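Local coordinates for protein CD160 antigen (Homo sapiens, PDB 6NGG) that acts as an immune-cell receptor for classical and non-classical MHC class I molecules and for TNFRSF14, delivering stimulatory or inhibitory signals, at residues A[84-89]-A[97-102]; A[50-55]-A[68-73]; A[17-22]-A[33-38]. The protein carries 1 engineered substitution. All blocks are in the same frame, centred on the assembly; numbering follows the deposited sequence.

Contact 1 (A[84-89]-A[97-102]); sequences TYQCCA and RLQGHF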
loop_
_atom_site.group_PDB
_atom_site.type_symbol
_atom_site.label_atom_id
_atom_site.label_comp_id
_atom_site.label_asym_id
_atom_site.label_seq_id
_atom_site.Cartn_x
_atom_site.Cartn_y
_atom_site.Cartn_z
ATOM N N THR A 84 7.113 -11.014 1.656
ATOM C CA THR A 84 6.213 -10.874 0.550
ATOM C C THR A 84 5.117 -9.903 1.018
ATOM O O THR A 84 4.614 -10.051 2.160
ATOM C CB THR A 84 5.622 -12.241 0.109
ATOM O OG1 THR A 84 6.645 -13.009 -0.548
ATOM C CG2 THR A 84 4.532 -12.049 -0.931
ATOM N N TYR A 85 4.888 -8.879 0.217
ATOM C CA TYR A 85 3.961 -7.828 0.554
ATOM C C TYR A 85 2.804 -7.733 -0.450
ATOM O O TYR A 85 2.915 -8.120 -1.590
ATOM C CB TYR A 85 4.696 -6.478 0.549
ATOM C CG TYR A 85 5.768 -6.269 1.605
ATOM C CD1 TYR A 85 7.069 -6.821 1.460
ATOM C CD2 TYR A 85 5.518 -5.536 2.739
ATOM C CE1 TYR A 85 8.058 -6.588 2.409
ATOM C CE2 TYR A 85 6.523 -5.282 3.689
ATOM C CZ TYR A 85 7.788 -5.864 3.535
ATOM O OH TYR A 85 8.799 -5.651 4.470
ATOM N N GLN A 86 1.712 -7.152 -0.000
ATOM C CA GLN A 86 0.554 -6.912 -0.836
ATOM C C GLN A 86 -0.183 -5.698 -0.341
ATOM O O GLN A 86 -0.437 -5.565 0.866
ATOM C CB GLN A 86 -0.370 -8.129 -0.822
ATOM C CG GLN A 86 -1.465 -8.025 -1.878
ATOM C CD GLN A 86 -2.432 -9.191 -1.927
ATOM O OE1 GLN A 86 -2.841 -9.576 -3.043
ATOM N NE2 GLN A 86 -2.813 -9.755 -0.785
ATOM N N CYS A 87 -0.505 -4.846 -1.300
ATOM C CA CYS A 87 -1.416 -3.690 -1.140
ATOM C C CYS A 87 -2.861 -4.189 -1.295
ATOM O O CYS A 87 -3.185 -4.881 -2.284
ATOM C CB CYS A 87 -1.178 -2.665 -2.256
ATOM S SG CYS A 87 0.455 -1.834 -2.234
ATOM N N CYS A 88 -3.750 -3.746 -0.392
ATOM C CA CYS A 88 -5.159 -4.052 -0.481
ATOM C C CYS A 88 -6.035 -2.841 -0.174
ATOM O O CYS A 88 -5.593 -1.849 0.412
ATOM C CB CYS A 88 -5.446 -5.218 0.494
ATOM S SG CYS A 88 -4.639 -6.757 -0.088
ATOM N N ALA A 89 -7.289 -2.909 -0.576
ATOM C CA ALA A 89 -8.245 -1.889 -0.129
ATOM C C ALA A 89 -9.629 -2.471 0.001
ATOM O O ALA A 89 -9.980 -3.434 -0.713
ATOM C CB ALA A 89 -8.207 -0.662 -1.032
ATOM N N ARG A 97 -13.434 -5.764 -2.017
ATOM C CA ARG A 97 -12.018 -5.746 -1.774
ATOM C C ARG A 97 -11.349 -5.570 -3.127
ATOM O O ARG A 97 -11.867 -5.985 -4.166
ATOM C CB ARG A 97 -11.558 -7.080 -1.140
ATOM C CG ARG A 97 -11.315 -8.138 -2.246
ATOM C CD ARG A 97 -10.664 -9.494 -1.938
ATOM N NE ARG A 97 -11.224 -10.518 -2.857
ATOM C CZ ARG A 97 -10.699 -11.724 -3.129
ATOM N NH1 ARG A 97 -9.545 -12.124 -2.568
ATOM N NH2 ARG A 97 -11.349 -12.549 -3.972
ATOM N N LEU A 98 -10.193 -4.952 -3.150
ATOM C CA LEU A 98 -9.317 -5.026 -4.309
ATOM C C LEU A 98 -7.947 -5.452 -3.755
ATOM O O LEU A 98 -7.606 -5.135 -2.615
ATOM C CB LEU A 98 -9.198 -3.693 -5.074
ATOM C CG LEU A 98 -10.438 -3.165 -5.835
ATOM C CD1 LEU A 98 -10.115 -1.785 -6.361
ATOM C CD2 LEU A 98 -10.778 -4.146 -6.922
ATOM N N GLN A 99 -7.212 -6.204 -4.537
ATOM C CA GLN A 99 -5.917 -6.690 -4.091
ATOM C C GLN A 99 -4.928 -6.268 -5.143
ATOM O O GLN A 99 -5.235 -6.311 -6.338
ATOM C CB GLN A 99 -5.903 -8.199 -4.119
ATOM C CG GLN A 99 -6.759 -8.942 -3.143
ATOM C CD GLN A 99 -6.702 -10.422 -3.496
ATOM O OE1 GLN A 99 -7.698 -11.019 -3.919
ATOM N NE2 GLN A 99 -5.509 -11.005 -3.399
ATOM N N GLY A 100 -3.737 -5.934 -4.713
ATOM C CA GLY A 100 -2.647 -5.740 -5.602
ATOM C C GLY A 100 -1.896 -7.014 -5.885
ATOM O O GLY A 100 -2.200 -8.072 -5.320
ATOM N N HIS A 101 -0.868 -6.920 -6.726
ATOM C CA HIS A 101 -0.004 -8.099 -6.986
ATOM C C HIS A 101 0.972 -8.246 -5.859
ATOM O O HIS A 101 1.312 -7.276 -5.220
ATOM C CB HIS A 101 0.805 -7.916 -8.273
ATOM C CG HIS A 101 -0.042 -7.939 -9.490
ATOM N ND1 HIS A 101 0.117 -7.054 -10.531
ATOM C CD2 HIS A 101 -1.074 -8.743 -9.830
ATOM C CE1 HIS A 101 -0.773 -7.323 -11.470
ATOM N NE2 HIS A 101 -1.508 -8.340 -11.066
ATOM N N PHE A 102 1.497 -9.435 -5.658
ATOM C CA PHE A 102 2.445 -9.670 -4.553
ATOM C C PHE A 102 3.805 -9.169 -4.982
ATOM O O PHE A 102 4.133 -9.333 -6.134
ATOM C CB PHE A 102 2.498 -11.193 -4.279
ATOM C CG PHE A 102 1.228 -11.727 -3.648
ATOM C CD1 PHE A 102 0.958 -11.479 -2.333
ATOM C CD2 PHE A 102 0.311 -12.466 -4.376
ATOM C CE1 PHE A 102 -0.187 -11.947 -1.736
ATOM C CE2 PHE A 102 -0.874 -12.915 -3.780
ATOM C CZ PHE A 102 -1.109 -12.669 -2.455
HETATM O O HOH W 1 0.398 -5.089 -3.994
#

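Contact 2 (A[50-55]-A[68-73]); sequences KQLRLK and SQLMFT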
loop_
_atom_site.group_PDB
_atom_site.type_symbol
_atom_site.label_atom_id
_atom_site.label_comp_id
_atom_site.label_asym_id
_atom_site.label_seq_id
_atom_site.Cartn_x
_atom_site.Cartn_y
_atom_site.Cartn_z
ATOM N N LYS A 50 0.352 -0.955 7.876
ATOM C CA LYS A 50 -0.109 0.400 7.835
ATOM C C LYS A 50 -1.474 0.479 7.115
ATOM O O LYS A 50 -1.696 -0.225 6.149
ATOM C CB LYS A 50 0.925 1.251 7.149
ATOM C CG LYS A 50 0.478 2.710 7.154
ATOM C CD LYS A 50 1.533 3.682 6.709
ATOM C CE LYS A 50 1.040 5.092 6.980
ATOM N NZ LYS A 50 2.057 6.044 6.489
ATOM N N GLN A 51 -2.410 1.265 7.639
ATOM C CA GLN A 51 -3.724 1.445 6.976
ATOM C C GLN A 51 -4.004 2.918 6.846
ATOM O O GLN A 51 -3.379 3.707 7.544
ATOM C CB GLN A 51 -4.850 0.833 7.746
ATOM C CG GLN A 51 -5.017 1.267 9.218
ATOM C CD GLN A 51 -6.169 0.563 9.873
ATOM O OE1 GLN A 51 -5.981 -0.276 10.698
ATOM N NE2 GLN A 51 -7.361 0.881 9.481
ATOM N N LEU A 52 -4.919 3.298 5.965
ATOM C CA LEU A 52 -5.158 4.715 5.779
ATOM C C LEU A 52 -6.481 4.922 5.124
ATOM O O LEU A 52 -6.753 4.272 4.100
ATOM C CB LEU A 52 -4.056 5.323 4.898
ATOM C CG LEU A 52 -4.178 6.807 4.589
ATOM C CD1 LEU A 52 -4.137 7.639 5.835
ATOM C CD2 LEU A 52 -3.124 7.215 3.556
ATOM N N ARG A 53 -7.285 5.812 5.716
ATOM C CA ARG A 53 -8.537 6.337 5.090
ATOM C C ARG A 53 -8.292 7.812 4.839
ATOM O O ARG A 53 -8.028 8.557 5.744
ATOM C CB ARG A 53 -9.759 6.171 6.009
ATOM C CG ARG A 53 -9.895 4.780 6.634
ATOM C CD ARG A 53 -10.872 4.709 7.802
ATOM N NE ARG A 53 -11.718 3.510 7.698
ATOM C CZ ARG A 53 -12.748 3.384 6.840
ATOM N NH1 ARG A 53 -13.102 4.380 5.998
ATOM N NH2 ARG A 53 -13.440 2.253 6.815
ATOM N N LEU A 54 -8.352 8.234 3.602
ATOM C CA LEU A 54 -7.822 9.522 3.238
ATOM C C LEU A 54 -8.937 10.555 3.201
ATOM O O LEU A 54 -9.982 10.335 2.588
ATOM C CB LEU A 54 -7.149 9.352 1.869
ATOM C CG LEU A 54 -5.996 10.244 1.449
ATOM C CD1 LEU A 54 -4.894 10.407 2.488
ATOM C CD2 LEU A 54 -5.481 9.701 0.112
ATOM N N LYS A 55 -8.740 11.704 3.829
ATOM C CA LYS A 55 -9.734 12.750 3.673
ATOM C C LYS A 55 -9.261 13.672 2.573
ATOM O O LYS A 55 -8.045 13.933 2.447
ATOM C CB LYS A 55 -10.010 13.458 4.997
ATOM C CG LYS A 55 -8.929 14.408 5.504
ATOM C CD LYS A 55 -9.151 14.736 6.983
ATOM C CE LYS A 55 -9.445 13.490 7.853
ATOM N NZ LYS A 55 -9.612 13.775 9.300
ATOM N N SER A 68 -5.767 7.588 -5.021
ATOM C CA SER A 68 -5.470 7.777 -3.610
ATOM C C SER A 68 -4.256 6.952 -3.266
ATOM O O SER A 68 -4.234 5.751 -3.628
ATOM C CB SER A 68 -6.660 7.256 -2.801
ATOM O OG SER A 68 -7.830 8.075 -2.924
ATOM N N GLN A 69 -3.349 7.510 -2.449
ATOM C CA GLN A 69 -2.090 6.856 -2.206
ATOM C C GLN A 69 -1.844 6.551 -0.751
ATOM O O GLN A 69 -2.156 7.385 0.110
ATOM C CB GLN A 69 -0.963 7.699 -2.745
ATOM C CG GLN A 69 0.377 7.011 -2.725
ATOM C CD GLN A 69 1.483 8.001 -3.014
ATOM O OE1 GLN A 69 1.750 8.324 -4.187
ATOM N NE2 GLN A 69 2.151 8.480 -1.951
ATOM N N LEU A 70 -1.272 5.372 -0.507
ATOM C CA LEU A 70 -0.718 4.989 0.827
ATOM C C LEU A 70 0.775 4.733 0.707
ATOM O O LEU A 70 1.218 4.006 -0.183
ATOM C CB LEU A 70 -1.379 3.778 1.368
ATOM C CG LEU A 70 -0.715 2.996 2.516
ATOM C CD1 LEU A 70 -0.695 3.882 3.712
ATOM C CD2 LEU A 70 -1.498 1.785 2.866
ATOM N N MET A 71 1.563 5.334 1.596
ATOM C CA MET A 71 3.049 5.136 1.543
ATOM C C MET A 71 3.501 4.636 2.908
ATOM O O MET A 71 3.100 5.225 3.960
ATOM C CB MET A 71 3.789 6.392 1.084
ATOM C CG MET A 71 5.321 6.290 1.175
ATOM S SD MET A 71 6.246 7.791 0.767
ATOM C CE MET A 71 5.708 7.858 -0.878
ATOM N N PHE A 72 4.132 3.458 2.906
ATOM C CA PHE A 72 4.730 2.892 4.090
ATOM C C PHE A 72 6.240 3.103 3.977
ATOM O O PHE A 72 6.853 2.682 2.992
ATOM C CB PHE A 72 4.384 1.433 4.187
ATOM C CG PHE A 72 5.051 0.730 5.315
ATOM C CD1 PHE A 72 4.714 1.042 6.622
ATOM C CD2 PHE A 72 5.972 -0.294 5.072
ATOM C CE1 PHE A 72 5.277 0.367 7.693
ATOM C CE2 PHE A 72 6.554 -0.953 6.155
ATOM C CZ PHE A 72 6.242 -0.587 7.457
ATOM N N THR A 73 6.845 3.739 4.974
ATOM C CA THR A 73 8.269 4.052 4.909
ATOM C C THR A 73 9.066 3.183 5.883
ATOM O O THR A 73 8.663 3.016 7.026
ATOM C CB THR A 73 8.550 5.550 5.118
ATOM O OG1 THR A 73 7.919 6.313 4.060
ATOM C CG2 THR A 73 10.100 5.828 5.030
HETATM O O HOH W 2 0.608 7.345 3.604
HETATM O O HOH W 3 5.020 4.685 7.111
#

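Contact 3 (A[17-22]-A[33-38]); sequences LICTVW and MFLCKD. Engineered in segment 33-38: Met33 (natural residue Val).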
loop_
_atom_site.group_PDB
_atom_site.type_symbol
_atom_site.label_atom_id
_atom_site.label_comp_id
_atom_site.label_asym_id
_atom_site.label_seq_id
_atom_site.Cartn_x
_atom_site.Cartn_y
_atom_site.Cartn_z
ATOM N N LEU A 17 7.308 2.058 0.303
ATOM C CA LEU A 17 6.449 1.096 -0.396
ATOM C C LEU A 17 5.135 1.813 -0.615
ATOM O O LEU A 17 4.549 2.358 0.340
ATOM C CB LEU A 17 6.258 -0.174 0.413
ATOM C CG LEU A 17 7.527 -0.982 0.724
ATOM C CD1 LEU A 17 7.215 -2.270 1.503
ATOM C CD2 LEU A 17 8.377 -1.254 -0.497
ATOM N N ILE A 18 4.684 1.865 -1.858
ATOM C CA ILE A 18 3.566 2.723 -2.280
ATOM C C ILE A 18 2.403 1.918 -2.900
ATOM O O ILE A 18 2.555 1.182 -3.864
ATOM C CB ILE A 18 4.058 3.820 -3.220
ATOM C CG1 ILE A 18 5.304 4.558 -2.605
ATOM C CG2 ILE A 18 2.950 4.774 -3.600
ATOM C CD1 ILE A 18 6.167 5.312 -3.582
ATOM N N CYS A 19 1.225 2.101 -2.342
ATOM C CA CYS A 19 -0.011 1.523 -2.849
ATOM C C CYS A 19 -0.939 2.656 -3.378
ATOM O O CYS A 19 -1.101 3.644 -2.682
ATOM C CB CYS A 19 -0.725 0.868 -1.731
ATOM S SG CYS A 19 0.127 -0.442 -0.823
ATOM N N THR A 20 -1.524 2.469 -4.570
ATOM C CA THR A 20 -2.325 3.490 -5.241
ATOM C C THR A 20 -3.589 2.863 -5.738
ATOM O O THR A 20 -3.560 1.878 -6.513
ATOM C CB THR A 20 -1.579 4.139 -6.392
ATOM O OG1 THR A 20 -0.333 4.509 -5.930
ATOM C CG2 THR A 20 -2.292 5.371 -6.887
ATOM N N VAL A 21 -4.672 3.304 -5.164
ATOM C CA VAL A 21 -5.990 2.966 -5.645
ATOM C C VAL A 21 -6.433 3.987 -6.674
ATOM O O VAL A 21 -6.409 5.149 -6.419
ATOM C CB VAL A 21 -7.026 2.969 -4.483
ATOM C CG1 VAL A 21 -8.409 2.652 -4.998
ATOM C CG2 VAL A 21 -6.608 2.032 -3.368
ATOM N N TRP A 22 -6.870 3.489 -7.808
ATOM C CA TRP A 22 -7.417 4.280 -8.881
ATOM C C TRP A 22 -8.940 4.145 -8.856
ATOM O O TRP A 22 -9.500 3.047 -8.600
ATOM C CB TRP A 22 -6.886 3.823 -10.229
ATOM C CG TRP A 22 -5.370 3.955 -10.250
ATOM C CD1 TRP A 22 -4.470 3.078 -9.750
ATOM C CD2 TRP A 22 -4.639 5.063 -10.731
ATOM N NE1 TRP A 22 -3.191 3.559 -9.895
ATOM C CE2 TRP A 22 -3.266 4.794 -10.484
ATOM C CE3 TRP A 22 -5.005 6.330 -11.238
ATOM C CZ2 TRP A 22 -2.242 5.735 -10.773
ATOM C CZ3 TRP A 22 -3.987 7.257 -11.544
ATOM C CH2 TRP A 22 -2.619 6.928 -11.350
ATOM N N MET A 33 -7.304 1.691 2.680
ATOM C CA MET A 33 -6.141 1.106 2.026
ATOM C C MET A 33 -5.251 0.545 3.107
ATOM O O MET A 33 -5.148 1.094 4.186
ATOM C CB MET A 33 -5.346 2.167 1.253
ATOM C CG MET A 33 -6.117 2.854 0.086
ATOM S SD MET A 33 -5.180 4.268 -0.742
ATOM C CE MET A 33 -5.241 5.549 0.484
ATOM N N PHE A 34 -4.564 -0.536 2.796
ATOM C CA PHE A 34 -3.628 -1.151 3.744
ATOM C C PHE A 34 -2.603 -2.052 3.043
ATOM O O PHE A 34 -2.761 -2.469 1.953
ATOM C CB PHE A 34 -4.412 -1.883 4.867
ATOM C CG PHE A 34 -5.512 -2.851 4.366
ATOM C CD1 PHE A 34 -6.779 -2.389 4.017
ATOM C CD2 PHE A 34 -5.263 -4.210 4.290
ATOM C CE1 PHE A 34 -7.748 -3.242 3.569
ATOM C CE2 PHE A 34 -6.240 -5.086 3.853
ATOM C CZ PHE A 34 -7.476 -4.586 3.455
ATOM N N LEU A 35 -1.509 -2.274 3.720
ATOM C CA LEU A 35 -0.402 -3.006 3.173
ATOM C C LEU A 35 -0.141 -4.103 4.163
ATOM O O LEU A 35 0.037 -3.827 5.361
ATOM C CB LEU A 35 0.828 -2.053 3.114
ATOM C CG LEU A 35 2.173 -2.784 2.796
ATOM C CD1 LEU A 35 2.191 -3.238 1.337
ATOM C CD2 LEU A 35 3.341 -1.966 3.048
ATOM N N CYS A 36 -0.086 -5.332 3.657
ATOM C CA CYS A 36 0.222 -6.509 4.492
ATOM C C CYS A 36 1.517 -7.208 4.060
ATOM O O CYS A 36 1.938 -7.092 2.894
ATOM C CB CYS A 36 -0.946 -7.502 4.384
ATOM S SG CYS A 36 -2.504 -6.973 5.129
ATOM N N LYS A 37 2.154 -7.873 5.031
ATOM C CA LYS A 37 3.385 -8.617 4.867
ATOM C C LYS A 37 3.177 -10.062 5.271
ATOM O O LYS A 37 2.869 -10.327 6.416
ATOM C CB LYS A 37 4.493 -8.004 5.673
ATOM C CG LYS A 37 5.839 -8.658 5.486
ATOM C CD LYS A 37 6.901 -7.957 6.334
ATOM C CE LYS A 37 8.222 -8.654 6.122
ATOM N NZ LYS A 37 8.194 -10.049 6.626
ATOM N N ASP A 38 3.345 -10.979 4.324
ATOM C CA ASP A 38 3.419 -12.455 4.588
ATOM C C ASP A 38 2.239 -13.009 5.329
ATOM O O ASP A 38 2.404 -13.789 6.257
ATOM C CB ASP A 38 4.658 -12.824 5.414
ATOM C CG ASP A 38 5.973 -12.578 4.710
ATOM O OD1 ASP A 38 6.140 -12.913 3.540
ATOM O OD2 ASP A 38 6.896 -12.133 5.389
#

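Contact 1 (A[84-89]-A[97-102])
Gln86 and Phe102 carry the side-chain part of this antiparallel hairpin, whose two strands stand at the F and G positions of the Ig-like V-type domain. CG of Gln86 is anti to the backbone N (chi1 -170°). The chain then runs on extended and lays its amide over one face of the Phe102 ring, offset toward the rim. Amide and ring planes are 28° apart, with Gln86 NE2 3.6 Å from Phe102 CE1. Thr84 CG2 comes obliquely against Phe102 CD1. The amide is also fixed by a hydrogen bond: Gln99 NE2 donates to Gln86 OE1 at 3.0 Å, in the carbonyl plane and on a lone pair. The two amide planes stand 86° apart. On the backbone, Ala89 pairs with Leu98 through two bonds, Ala89 N to Leu98 O at 3.0 Å and Leu98 N to Ala89 O at 2.9 Å. Gly100 N gives a short bond of 2.7 Å to Cys87 O. Beyond it direct pairing lapses for a step, to resume at Tyr85 with Phe103. In the gap one water accepts from Cys87 N (2.9 Å) and donates to His101 O (2.7 Å). Gln86 OE1 lies 2.8 Å from Gly100 O, acceptor against acceptor, with no bond between them. The Gln99 bond and the ring face thus hold the buried amide despite this repulsive approach.

Contact 2 (A[50-55]-A[68-73])
Lys50 NZ is gripped by three partners, through one direct hydrogen bond and two weak ones to water. Its hydrogen bond to Met71 O is 2.9 Å long and arrives nearly along the C=O axis, at a C=O...N angle of 169°. The water that accepts from Met71 N is 3.5 Å from Lys50 NZ. The water that accepts from Thr73 N is 3.3 Å from Lys50 NZ. Both waters accept weakly from the lysine. The ammonium charge would be expected to polarise both waters and the Met71 carbonyl. The lysine chain is extended throughout, with CG anti to the backbone N (chi1 -177°), which carries NZ across to the other strand.

The two strands belong to different sheets of the Ig beta sandwich. Strand 50-52 is an edge of the five-stranded sheet and pairs with strand 31-37. Strand 67-74 is an edge of the three-stranded sheet and pairs with strand 14-22. Their axes come within 7.8 Å and run roughly antiparallel, too far apart for backbone pairing. Side chains close this side of the sandwich.

Leu70 CD1 is the central apolar contact. Lys50 CD lies 3.7 Å from it, and Leu52 CB meets Leu70 CD1 at 3.8 Å. Lys50 and Leu52 each run past Leu70 in the direction opposite to its own. Lys50 CG and CD lie along Leu70 CD1 on the way to Met71 O. Lys50 CB approaches Phe72 CD1 obliquely, at 3.8 Å. Leu52 CD2 rests near Gln69 O. Farther along, Leu54 CD2 touches Ser68 CB and the backbone N of Gln69, while Ser68 OG turns to hydrogen bonds with Arg56 and His23.

Contact 3 (A[17-22]-A[33-38])
The segments 17-22 and 33-37 run as strands inclined at 140° in their N-to-C directions, with axes 8.2 Å apart at the closest, and no hydrogen bond crosses between them. They are the B and C strands of the Ig-like V-type sandwich, one from each sheet, and they meet face to face in the core. Alternate residues turn inward, all of them buried: Leu17, Cys19 and Val21 from one strand, Met33 and Leu35 from the other.

Leu35 meets two residues of the facing strand. Its CG is anti to the backbone N (chi1 169°), and its two methyls reach different residues. Leu35 CD1 is 4.1 Å from Cys19 SG. Leu35 CD2 is 4.2 Å from Leu17 CD1, and these two leucine side chains cross at about a right angle. Cys19 is further tied by its disulfide to Cys87 on strand 83-91, the sheet-to-sheet bridge of Ig domains.

Met33, an engineered residue in place of the natural valine, makes the closest contact across the two segments. Val21 CG2 touches Met33 CG at 3.6 Å and Met33 SD at 3.7 Å. The methionine chain is bent at its last torsion (chi3 -72°).

Phe34 points to the other face of its sheet, where its ring is buried against Cys88, Cys43 and Pro45. Cys36 SG, bonded to Cys43, lies in plane at the edge of that ring. Past the core, Lys37 NZ donates to Ser82 O and forms a salt bridge with Asp38 OD2 (2.7 Å), approaching OD2 from above the carboxylate plane.

How the contacts relate
Contact 3 lies at the middle of the domain, its centre about 1 Å from that of the chain, and the others adjoin it. Contact 1 is about 6 Å away between centres, and the disulfide from Cys87 SG to Cys19 SG (2.0 Å) joins the two directly. Contact 2 is about 8 Å from contact 3 between centres. There the strands of 68-73 and 17-22 are neighbours in one sheet, with a probable hydrogen bond of 2.8 Å from Leu70 N to Cys19 O. Contacts 1 and 2 do not touch; their centres are about 13 Å apart. Contact 1 is pairing within a sheet, whereas contacts 2 and 3 pack one sheet against the other.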